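Local atomic coordinates of peroxisomal acyl-CoA oxidase 1A (Solanum lycopersicum, PDB entry 2FON), a protein that probably catalyses the FAD-dependent oxidation of acyl-CoA thioesters that opens peroxisomal fatty-acid beta-oxidation, with oxygen taking up the electrons. Residues K553-E556 / K557-N561; G576-S579 / L580-H584; A311-A314 / M315-V319; E391-A394 / C395-L399. All blocks are in the same frame, centred on the assembly; numbering follows the deposited sequence.

Contact 1: K553-E556 / K557-N561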
loop_
_atom_site.group_PDB
_atom_site.type_symbol
_atom_site.label_atom_id
_atom_site.label_comp_id
_atom_site.label_asym_id
_atom_site.label_seq_id
_atom_site.Cartn_x
_atom_site.Cartn_y
_atom_site.Cartn_z
ATOM N N LYS B 553 -3.239 26.997 5.578
ATOM C CA LYS B 553 -2.734 27.044 6.954
ATOM C C LYS B 553 -1.212 27.066 6.950
ATOM O O LYS B 553 -0.550 27.613 7.830
ATOM C CB LYS B 553 -3.262 25.867 7.773
ATOM C CG LYS B 553 -4.764 25.896 7.923
ATOM C CD LYS B 553 -5.188 27.089 8.716
ATOM C CE LYS B 553 -6.660 27.429 8.575
ATOM N NZ LYS B 553 -6.876 28.901 9.055
ATOM N N TYR B 554 -0.660 26.453 5.921
ATOM C CA TYR B 554 0.756 26.491 5.698
ATOM C C TYR B 554 1.145 27.957 5.401
ATOM O O TYR B 554 2.173 28.472 5.900
ATOM C CB TYR B 554 1.121 25.519 4.554
ATOM C CG TYR B 554 2.563 25.071 4.598
ATOM C CD1 TYR B 554 2.931 23.748 4.401
ATOM C CD2 TYR B 554 3.576 26.001 4.856
ATOM C CE1 TYR B 554 4.292 23.370 4.445
ATOM C CE2 TYR B 554 4.900 25.637 4.901
ATOM C CZ TYR B 554 5.259 24.342 4.708
ATOM O OH TYR B 554 6.599 24.103 4.784
ATOM N N ILE B 555 0.317 28.633 4.602
ATOM C CA ILE B 555 0.625 29.999 4.256
ATOM C C ILE B 555 0.490 30.845 5.508
ATOM O O ILE B 555 1.287 31.771 5.714
ATOM C CB ILE B 555 -0.254 30.550 3.070
ATOM C CG1 ILE B 555 -0.005 29.751 1.766
ATOM C CG2 ILE B 555 -0.033 32.059 2.874
ATOM C CD1 ILE B 555 -0.957 30.112 0.619
ATOM N N GLU B 556 -0.484 30.520 6.353
ATOM C CA GLU B 556 -0.742 31.320 7.542
ATOM C C GLU B 556 0.426 31.235 8.514
ATOM O O GLU B 556 0.822 32.227 9.153
ATOM C CB GLU B 556 -2.014 30.859 8.216
ATOM C CG GLU B 556 -3.247 31.628 7.802
ATOM C CD GLU B 556 -4.471 31.326 8.691
ATOM O OE1 GLU B 556 -4.331 30.746 9.817
ATOM O OE2 GLU B 556 -5.592 31.673 8.245
ATOM N N LYS B 557 0.959 30.012 8.602
ATOM C CA LYS B 557 2.146 29.669 9.380
ATOM C C LYS B 557 3.380 30.500 8.933
ATOM O O LYS B 557 4.139 31.020 9.772
ATOM C CB LYS B 557 2.380 28.187 9.222
ATOM C CG LYS B 557 3.574 27.639 9.921
ATOM C CD LYS B 557 3.615 28.057 11.368
ATOM C CE LYS B 557 4.906 27.609 11.992
ATOM N NZ LYS B 557 4.701 27.581 13.444
ATOM N N LEU B 558 3.531 30.677 7.625
ATOM C CA LEU B 558 4.660 31.436 7.102
ATOM C C LEU B 558 4.680 32.916 7.470
ATOM O O LEU B 558 5.742 33.537 7.395
ATOM C CB LEU B 558 4.852 31.196 5.602
ATOM C CG LEU B 558 5.130 29.701 5.234
ATOM C CD1 LEU B 558 5.485 29.528 3.755
ATOM C CD2 LEU B 558 6.174 28.964 6.119
ATOM N N GLN B 559 3.533 33.474 7.891
ATOM C CA GLN B 559 3.454 34.882 8.382
ATOM C C GLN B 559 3.842 35.060 9.856
ATOM O O GLN B 559 4.020 36.179 10.312
ATOM C CB GLN B 559 2.049 35.449 8.215
ATOM C CG GLN B 559 1.585 35.662 6.790
ATOM C CD GLN B 559 0.104 35.321 6.618
ATOM O OE1 GLN B 559 -0.690 35.407 7.568
ATOM N NE2 GLN B 559 -0.269 34.910 5.407
ATOM N N GLN B 560 3.949 33.961 10.606
ATOM C CA GLN B 560 4.503 34.018 11.952
ATOM C C GLN B 560 5.965 34.449 11.861
ATOM O O GLN B 560 6.511 34.556 10.748
ATOM C CB GLN B 560 4.369 32.678 12.654
ATOM C CG GLN B 560 2.961 32.387 13.103
ATOM C CD GLN B 560 2.763 30.942 13.606
ATOM O OE1 GLN B 560 3.594 30.404 14.355
ATOM N NE2 GLN B 560 1.647 30.320 13.204
ATOM N N ASN B 561 6.603 34.730 13.001
ATOM C CA ASN B 561 8.030 35.057 12.958
ATOM C C ASN B 561 8.874 33.829 12.554
ATOM O O ASN B 561 9.140 33.654 11.358
ATOM C CB ASN B 561 8.521 35.766 14.232
ATOM C CG ASN B 561 8.726 34.804 15.395
ATOM O OD1 ASN B 561 9.841 34.715 15.921
ATOM N ND2 ASN B 561 7.672 34.064 15.783
#

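Contact 2: G576-S579 / L580-H584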
loop_
_atom_site.group_PDB
_atom_site.type_symbol
_atom_site.label_atom_id
_atom_site.label_comp_id
_atom_site.label_asym_id
_atom_site.label_seq_id
_atom_site.Cartn_x
_atom_site.Cartn_y
_atom_site.Cartn_z
ATOM N N GLY B 576 5.700 25.466 -1.245
ATOM C CA GLY B 576 5.518 25.552 -2.668
ATOM C C GLY B 576 5.377 24.169 -3.204
ATOM O O GLY B 576 4.502 23.905 -4.039
ATOM N N ILE B 577 6.202 23.273 -2.670
ATOM C CA ILE B 577 6.275 21.944 -3.188
ATOM C C ILE B 577 4.984 21.277 -2.896
ATOM O O ILE B 577 4.415 20.582 -3.741
ATOM C CB ILE B 577 7.422 21.165 -2.585
ATOM C CG1 ILE B 577 8.747 21.580 -3.229
ATOM C CG2 ILE B 577 7.202 19.634 -2.757
ATOM C CD1 ILE B 577 9.917 20.750 -2.737
ATOM N N TYR B 578 4.481 21.460 -1.697
ATOM C CA TYR B 578 3.260 20.707 -1.388
ATOM C C TYR B 578 2.117 21.185 -2.290
ATOM O O TYR B 578 1.385 20.393 -2.860
ATOM C CB TYR B 578 2.904 20.775 0.074
ATOM C CG TYR B 578 1.568 20.182 0.380
ATOM C CD1 TYR B 578 1.445 18.828 0.694
ATOM C CD2 TYR B 578 0.419 20.985 0.420
ATOM C CE1 TYR B 578 0.233 18.295 0.997
ATOM C CE2 TYR B 578 -0.841 20.442 0.733
ATOM C CZ TYR B 578 -0.926 19.097 1.001
ATOM O OH TYR B 578 -2.159 18.506 1.287
ATOM N N SER B 579 2.019 22.476 -2.491
ATOM C CA SER B 579 0.848 22.972 -3.140
ATOM C C SER B 579 0.984 22.847 -4.637
ATOM O O SER B 579 -0.007 22.657 -5.355
ATOM C CB SER B 579 0.594 24.402 -2.713
ATOM O OG SER B 579 1.808 25.100 -2.710
ATOM N N LEU B 580 2.207 22.912 -5.128
ATOM C CA LEU B 580 2.376 22.706 -6.556
ATOM C C LEU B 580 2.404 21.251 -6.925
ATOM O O LEU B 580 2.058 20.888 -8.041
ATOM C CB LEU B 580 3.594 23.447 -7.083
ATOM C CG LEU B 580 3.417 24.951 -6.824
ATOM C CD1 LEU B 580 4.605 25.696 -7.284
ATOM C CD2 LEU B 580 2.130 25.520 -7.458
ATOM N N PHE B 581 2.766 20.379 -5.994
ATOM C CA PHE B 581 2.686 18.946 -6.315
ATOM C C PHE B 581 1.243 18.614 -6.482
ATOM O O PHE B 581 0.877 17.878 -7.388
ATOM C CB PHE B 581 3.247 18.029 -5.229
ATOM C CG PHE B 581 3.023 16.574 -5.518
ATOM C CD1 PHE B 581 1.957 15.890 -4.946
ATOM C CD2 PHE B 581 3.857 15.890 -6.401
ATOM C CE1 PHE B 581 1.735 14.503 -5.240
ATOM C CE2 PHE B 581 3.675 14.509 -6.672
ATOM C CZ PHE B 581 2.608 13.820 -6.095
ATOM N N ILE B 582 0.442 19.155 -5.578
ATOM C CA ILE B 582 -0.945 18.852 -5.541
ATOM C C ILE B 582 -1.562 19.442 -6.826
ATOM O O ILE B 582 -2.357 18.768 -7.534
ATOM C CB ILE B 582 -1.596 19.419 -4.256
ATOM C CG1 ILE B 582 -1.062 18.736 -2.981
ATOM C CG2 ILE B 582 -3.086 19.243 -4.301
ATOM C CD1 ILE B 582 -1.320 17.130 -2.857
ATOM N N LEU B 583 -1.167 20.678 -7.154
ATOM C CA LEU B 583 -1.755 21.338 -8.304
ATOM C C LEU B 583 -1.528 20.519 -9.570
ATOM O O LEU B 583 -2.421 20.426 -10.399
ATOM C CB LEU B 583 -1.251 22.761 -8.456
ATOM C CG LEU B 583 -1.800 23.559 -9.647
ATOM C CD1 LEU B 583 -1.927 25.049 -9.330
ATOM C CD2 LEU B 583 -0.975 23.330 -10.938
ATOM N N HIS B 584 -0.347 19.909 -9.713
ATOM C CA HIS B 584 -0.052 19.080 -10.905
ATOM C C HIS B 584 -0.836 17.751 -10.875
ATOM O O HIS B 584 -1.324 17.303 -11.903
ATOM C CB HIS B 584 1.458 18.832 -11.017
ATOM C CG HIS B 584 1.860 18.017 -12.204
ATOM N ND1 HIS B 584 2.117 18.578 -13.441
ATOM C CD2 HIS B 584 2.076 16.682 -12.344
ATOM C CE1 HIS B 584 2.461 17.630 -14.297
ATOM N NE2 HIS B 584 2.456 16.471 -13.655
#

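Contact 3: A311-A314 / M315-V319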
loop_
_atom_site.group_PDB
_atom_site.type_symbol
_atom_site.label_atom_id
_atom_site.label_comp_id
_atom_site.label_asym_id
_atom_site.label_seq_id
_atom_site.Cartn_x
_atom_site.Cartn_y
_atom_site.Cartn_z
ATOM N N ALA B 311 -0.380 11.539 12.094
ATOM C CA ALA B 311 -0.108 11.411 10.655
ATOM C C ALA B 311 1.204 12.056 10.315
ATOM O O ALA B 311 2.028 11.460 9.667
ATOM C CB ALA B 311 -1.207 11.974 9.831
ATOM N N SER B 312 1.425 13.256 10.797
ATOM C CA SER B 312 2.690 13.850 10.608
ATOM C C SER B 312 3.758 12.987 11.260
ATOM O O SER B 312 4.889 12.949 10.780
ATOM C CB SER B 312 2.710 15.302 11.149
ATOM O OG SER B 312 2.942 15.390 12.534
ATOM N N LEU B 313 3.434 12.272 12.328
ATOM C CA LEU B 313 4.495 11.495 12.929
ATOM C C LEU B 313 4.898 10.321 12.005
ATOM O O LEU B 313 6.019 10.287 11.518
ATOM C CB LEU B 313 4.183 11.116 14.386
ATOM C CG LEU B 313 5.063 10.057 15.058
ATOM C CD1 LEU B 313 6.353 10.637 15.504
ATOM C CD2 LEU B 313 4.336 9.291 16.221
ATOM N N ALA B 314 4.004 9.394 11.707
ATOM C CA ALA B 314 4.297 8.367 10.678
ATOM C C ALA B 314 4.873 8.937 9.307
ATOM O O ALA B 314 5.855 8.441 8.795
ATOM C CB ALA B 314 3.054 7.479 10.445
ATOM N N MET B 315 4.293 9.963 8.707
ATOM C CA MET B 315 4.854 10.408 7.470
ATOM C C MET B 315 6.341 10.791 7.690
ATOM O O MET B 315 7.226 10.417 6.899
ATOM C CB MET B 315 4.056 11.586 6.947
ATOM C CG MET B 315 4.529 12.176 5.654
ATOM S SD MET B 315 4.026 11.058 4.335
ATOM C CE MET B 315 2.438 11.710 3.812
ATOM N N SER B 316 6.620 11.542 8.758
ATOM C CA SER B 316 7.967 11.952 9.045
ATOM C C SER B 316 8.850 10.710 9.258
ATOM O O SER B 316 9.941 10.663 8.686
ATOM C CB SER B 316 8.024 12.902 10.254
ATOM O OG SER B 316 8.116 12.200 11.504
ATOM N N ARG B 317 8.429 9.706 10.044
ATOM C CA ARG B 317 9.309 8.518 10.142
ATOM C C ARG B 317 9.636 7.876 8.758
ATOM O O ARG B 317 10.759 7.514 8.485
ATOM C CB ARG B 317 8.781 7.459 11.100
ATOM C CG ARG B 317 8.798 7.834 12.547
ATOM C CD ARG B 317 7.836 6.958 13.359
ATOM N NE ARG B 317 8.544 5.779 13.823
ATOM C CZ ARG B 317 8.032 4.776 14.539
ATOM N NH1 ARG B 317 6.774 4.757 14.897
ATOM N NH2 ARG B 317 8.811 3.772 14.918
ATOM N N ALA B 318 8.654 7.757 7.869
ATOM C CA ALA B 318 8.884 7.040 6.625
ATOM C C ALA B 318 9.799 7.880 5.711
ATOM O O ALA B 318 10.748 7.359 5.097
ATOM C CB ALA B 318 7.626 6.749 5.989
ATOM N N VAL B 319 9.519 9.180 5.671
ATOM C CA VAL B 319 10.262 10.123 4.881
ATOM C C VAL B 319 11.704 10.172 5.370
ATOM O O VAL B 319 12.652 10.261 4.599
ATOM C CB VAL B 319 9.570 11.511 4.944
ATOM C CG1 VAL B 319 10.369 12.490 4.375
ATOM C CG2 VAL B 319 8.337 11.474 4.138
#

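Contact 4: E391-A394 / C395-L399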
loop_
_atom_site.group_PDB
_atom_site.type_symbol
_atom_site.label_atom_id
_atom_site.label_comp_id
_atom_site.label_asym_id
_atom_site.label_seq_id
_atom_site.Cartn_x
_atom_site.Cartn_y
_atom_site.Cartn_z
ATOM N N GLU B 391 -18.843 23.783 11.033
ATOM C CA GLU B 391 -17.558 24.068 10.408
ATOM C C GLU B 391 -16.429 23.382 11.140
ATOM O O GLU B 391 -15.591 22.834 10.505
ATOM C CB GLU B 391 -17.304 25.573 10.320
ATOM C CG GLU B 391 -15.984 25.976 9.625
ATOM C CD GLU B 391 -14.880 26.452 10.599
ATOM O OE1 GLU B 391 -15.208 26.994 11.706
ATOM O OE2 GLU B 391 -13.684 26.301 10.232
ATOM N N ALA B 392 -16.397 23.409 12.468
ATOM C CA ALA B 392 -15.325 22.740 13.209
ATOM C C ALA B 392 -15.354 21.248 12.936
ATOM O O ALA B 392 -14.293 20.663 12.630
ATOM C CB ALA B 392 -15.427 23.008 14.673
ATOM N N HIS B 393 -16.555 20.644 13.002
ATOM C CA HIS B 393 -16.733 19.221 12.714
ATOM C C HIS B 393 -16.255 18.860 11.302
ATOM O O HIS B 393 -15.391 17.996 11.137
ATOM C CB HIS B 393 -18.180 18.734 12.938
ATOM C CG HIS B 393 -18.402 17.300 12.524
ATOM N ND1 HIS B 393 -18.837 16.326 13.406
ATOM C CD2 HIS B 393 -18.222 16.670 11.329
ATOM C CE1 HIS B 393 -18.909 15.162 12.774
ATOM N NE2 HIS B 393 -18.547 15.344 11.511
ATOM N N ALA B 394 -16.805 19.507 10.285
ATOM C CA ALA B 394 -16.383 19.223 8.917
ATOM C C ALA B 394 -14.854 19.405 8.681
ATOM O O ALA B 394 -14.191 18.599 8.038
ATOM C CB ALA B 394 -17.169 20.072 7.946
ATOM N N CYS B 395 -14.316 20.492 9.186
ATOM C CA CYS B 395 -12.926 20.785 9.078
ATOM C C CYS B 395 -12.076 19.646 9.685
ATOM O O CYS B 395 -11.073 19.189 9.059
ATOM C CB CYS B 395 -12.684 22.133 9.766
ATOM S SG CYS B 395 -10.981 22.638 9.958
ATOM N N THR B 396 -12.458 19.167 10.872
ATOM C CA THR B 396 -11.694 18.078 11.426
ATOM C C THR B 396 -11.954 16.760 10.711
ATOM O O THR B 396 -11.031 15.975 10.521
ATOM C CB THR B 396 -11.805 17.929 12.945
ATOM O OG1 THR B 396 -13.162 18.059 13.366
ATOM C CG2 THR B 396 -11.020 18.990 13.648
ATOM N N ALA B 397 -13.168 16.495 10.252
ATOM C CA ALA B 397 -13.385 15.191 9.578
ATOM C C ALA B 397 -12.521 15.104 8.322
ATOM O O ALA B 397 -11.838 14.099 8.074
ATOM C CB ALA B 397 -14.849 14.980 9.225
ATOM N N GLY B 398 -12.551 16.194 7.559
ATOM C CA GLY B 398 -11.885 16.331 6.288
ATOM C C GLY B 398 -10.407 16.236 6.435
ATOM O O GLY B 398 -9.754 15.536 5.647
ATOM N N LEU B 399 -9.879 16.910 7.444
ATOM C CA LEU B 399 -8.456 16.844 7.691
ATOM C C LEU B 399 -7.943 15.473 8.149
ATOM O O LEU B 399 -6.819 15.037 7.734
ATOM C CB LEU B 399 -8.049 17.924 8.670
ATOM C CG LEU B 399 -8.054 19.292 7.996
ATOM C CD1 LEU B 399 -7.520 20.327 8.907
ATOM C CD2 LEU B 399 -7.233 19.289 6.737
#

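Contact 1: K553-E556 / K557-N561
The ring of Y554 meets L558 at its edge: methyl CD2 of L558 sits near the ring plane, 3.8 Å from CE2 of Y554. F365 makes an edge-to-face contact with the same ring, and helix 567-585 packs against both side chains. CG of Y554 lies anti to its backbone N (chi1 -157°), and the ring thereby runs toward the next turn, where L558 waits. An alanine in place of L558 would remove CG and both methyls and would probably leave the CE2 edge of Y554 without its aliphatic neighbour. These are i to i+4 neighbours late in helix 535-558, where the backbone bonding is mixed. K557 N reaches K553 O at 2.9 Å and L558 N reaches Y554 O at 3.1 Å, both i to i+4. Q559 N instead takes E556 O at 3.2 Å, three residues back, and Q560 N takes K557 O, also three back, at 3.1 Å. On the polar side, K553 NZ forms a salt bridge with E556 OE2 at 3.2 Å, its component hydrogen bonds weak. K557 NZ donates to Q560 OE1 at 3.2 Å, but its stronger mate is E368, on helix 347-380.

Contact 2: G576-S579 / L580-H584
This is an i to i+4 CH-pi contact within helix 567-585, in the helical C-terminal part of the enzyme, and it joins Y578 to I582 one turn on. CG1 of I582 sits over the centre of the Y578 ring, 4.0 Å from the ring centroid and only 11° off the normal, so the methylene lies over one face. The torsions account for it: Y578 has CG anti to its backbone N (chi1 172°), which leans the ring along the helix toward its C-terminal end, and I582 carries CG1 beside its own backbone N, on the side facing the ring. Helix 535-558 borders the pair, with V550 and V551 against Y578 and Q547 against I582.

Elsewhere on the turn, L580 N donates to G576 O at 2.7 Å, and CB, CG and CD1 of L580 lie alongside that same carbonyl oxygen. An alanine at L580 would keep the backbone bond but lose CG and both methyls, and the carbonyl of G576 is likely to be left with less apolar cover. F581 N bonds I577 O at 2.8 Å, while the F581 ring leads off to N351 and P355 of helix 347-380, about 7 Å from the side chain of FAD-binding R352. S579 OG turns back to C575 O, and H584 NE2 bonds E540 OE1 of the second subunit. The backbone N-H groups of L580 and F581 are paired within the helix, as is the buried serine hydroxyl, whereas the Y578-I582 side is hydrocarbon on a ring face.

Contact 3: A311-A314 / M315-V319
S316 holds OG between its own backbone N and carbonyl carbon (chi1 87°), a rotation that swings the hydroxyl back over the preceding turn to L313 O, 2.8 Å away. That bond should be read with caution, since OG also comes too close to an atom elsewhere in the model. R317 approaches L313 with its aliphatic stem: CG stands beside the backbone N (chi1 -69°) and lies 3.8 Å from L313 O, while CD is 4.5 Å from L313 CG. L313 O also accepts R317 N at 2.9 Å, so a single oxygen faces both a main-chain N-H and, less surely, a serine hydroxyl.

The turn belongs to helix 297-328 of the C-alpha1 domain, part of the helical bundle of the acyl-CoA oxidase fold. Regular i to i+4 bonds run through it, M315 N to A311 O at 2.9 Å and A318 N to A314 O at 3.0 Å among them. Helix 429-436 packs on the alanines, Y436 against A311 and A314 and L432 against A318. M315 sets its CB 3.4 Å from A311 O and then turns away, the side chain packing on S359 and A360 of helix 347-380. The arginine stem carries the guanidinium off the helix to a salt bridge with D113 and to Y632, whose carbonyl it bonds and whose ring it meets as a cation-pi partner.

Contact 4: E391-A394 / C395-L399
T396 faces back along the helix at A392 and H393. Its OG1 sits between the backbone N and the carbonyl carbon (chi1 44°), which holds it over two successive carbonyls, 2.9 Å from A392 O and 3.2 Å from H393 O; L370 of helix 347-380 and R304 of helix 297-328 touch the T396 side chain. One turn round, H393 leans along the helix beside A397, its CD2 4.3 Å from A397 CB, while NE2 makes a weak hydrogen bond to Q452. E391 and C395 form the third pair: CB of C395 lies 4.3 Å from E391 OE2, and E391 OE2 is hydrogen-bonded to T473 OG1.

Regular alpha-helical bonds carry the turn in helix 389-417, T396 N to A392 O at 2.9 Å and A397 N to H393 O at 2.8 Å. The small A394 and A397 face helix 446-462, with F456 on the first and L449 and V453 on the second. A397 is about 10 Å, side chain to side chain, from E443, the predicted proton acceptor. The one hydroxyl proton of the threonine faces two carbonyls, and which of them takes it is left open; its polarity is met by its own helix in a largely buried turn.

Along the chain the order is contact 3, contact 4, contact 1, contact 2; contacts 2, 3 and 4 are each a turn inside one helix, and contact 1 runs from a helix's C-terminal end into the following turn. Contacts 3 and 4 lie in helices 297-328 and 389-417 of the C-alpha1 range; contacts 1 and 2 lie in helices 535-558 and 567-585, which follow each other in the acyl-CoA oxidase range. The centres of contacts 1 and 2 are about 17 Å apart, the closest pair, and contacts 2 and 4, like 3 and 4, stand about 22 Å apart. None touches another. Helix 347-380, which supplies FAD-binding R352, packs against all four, a neighbour common to both helical parts.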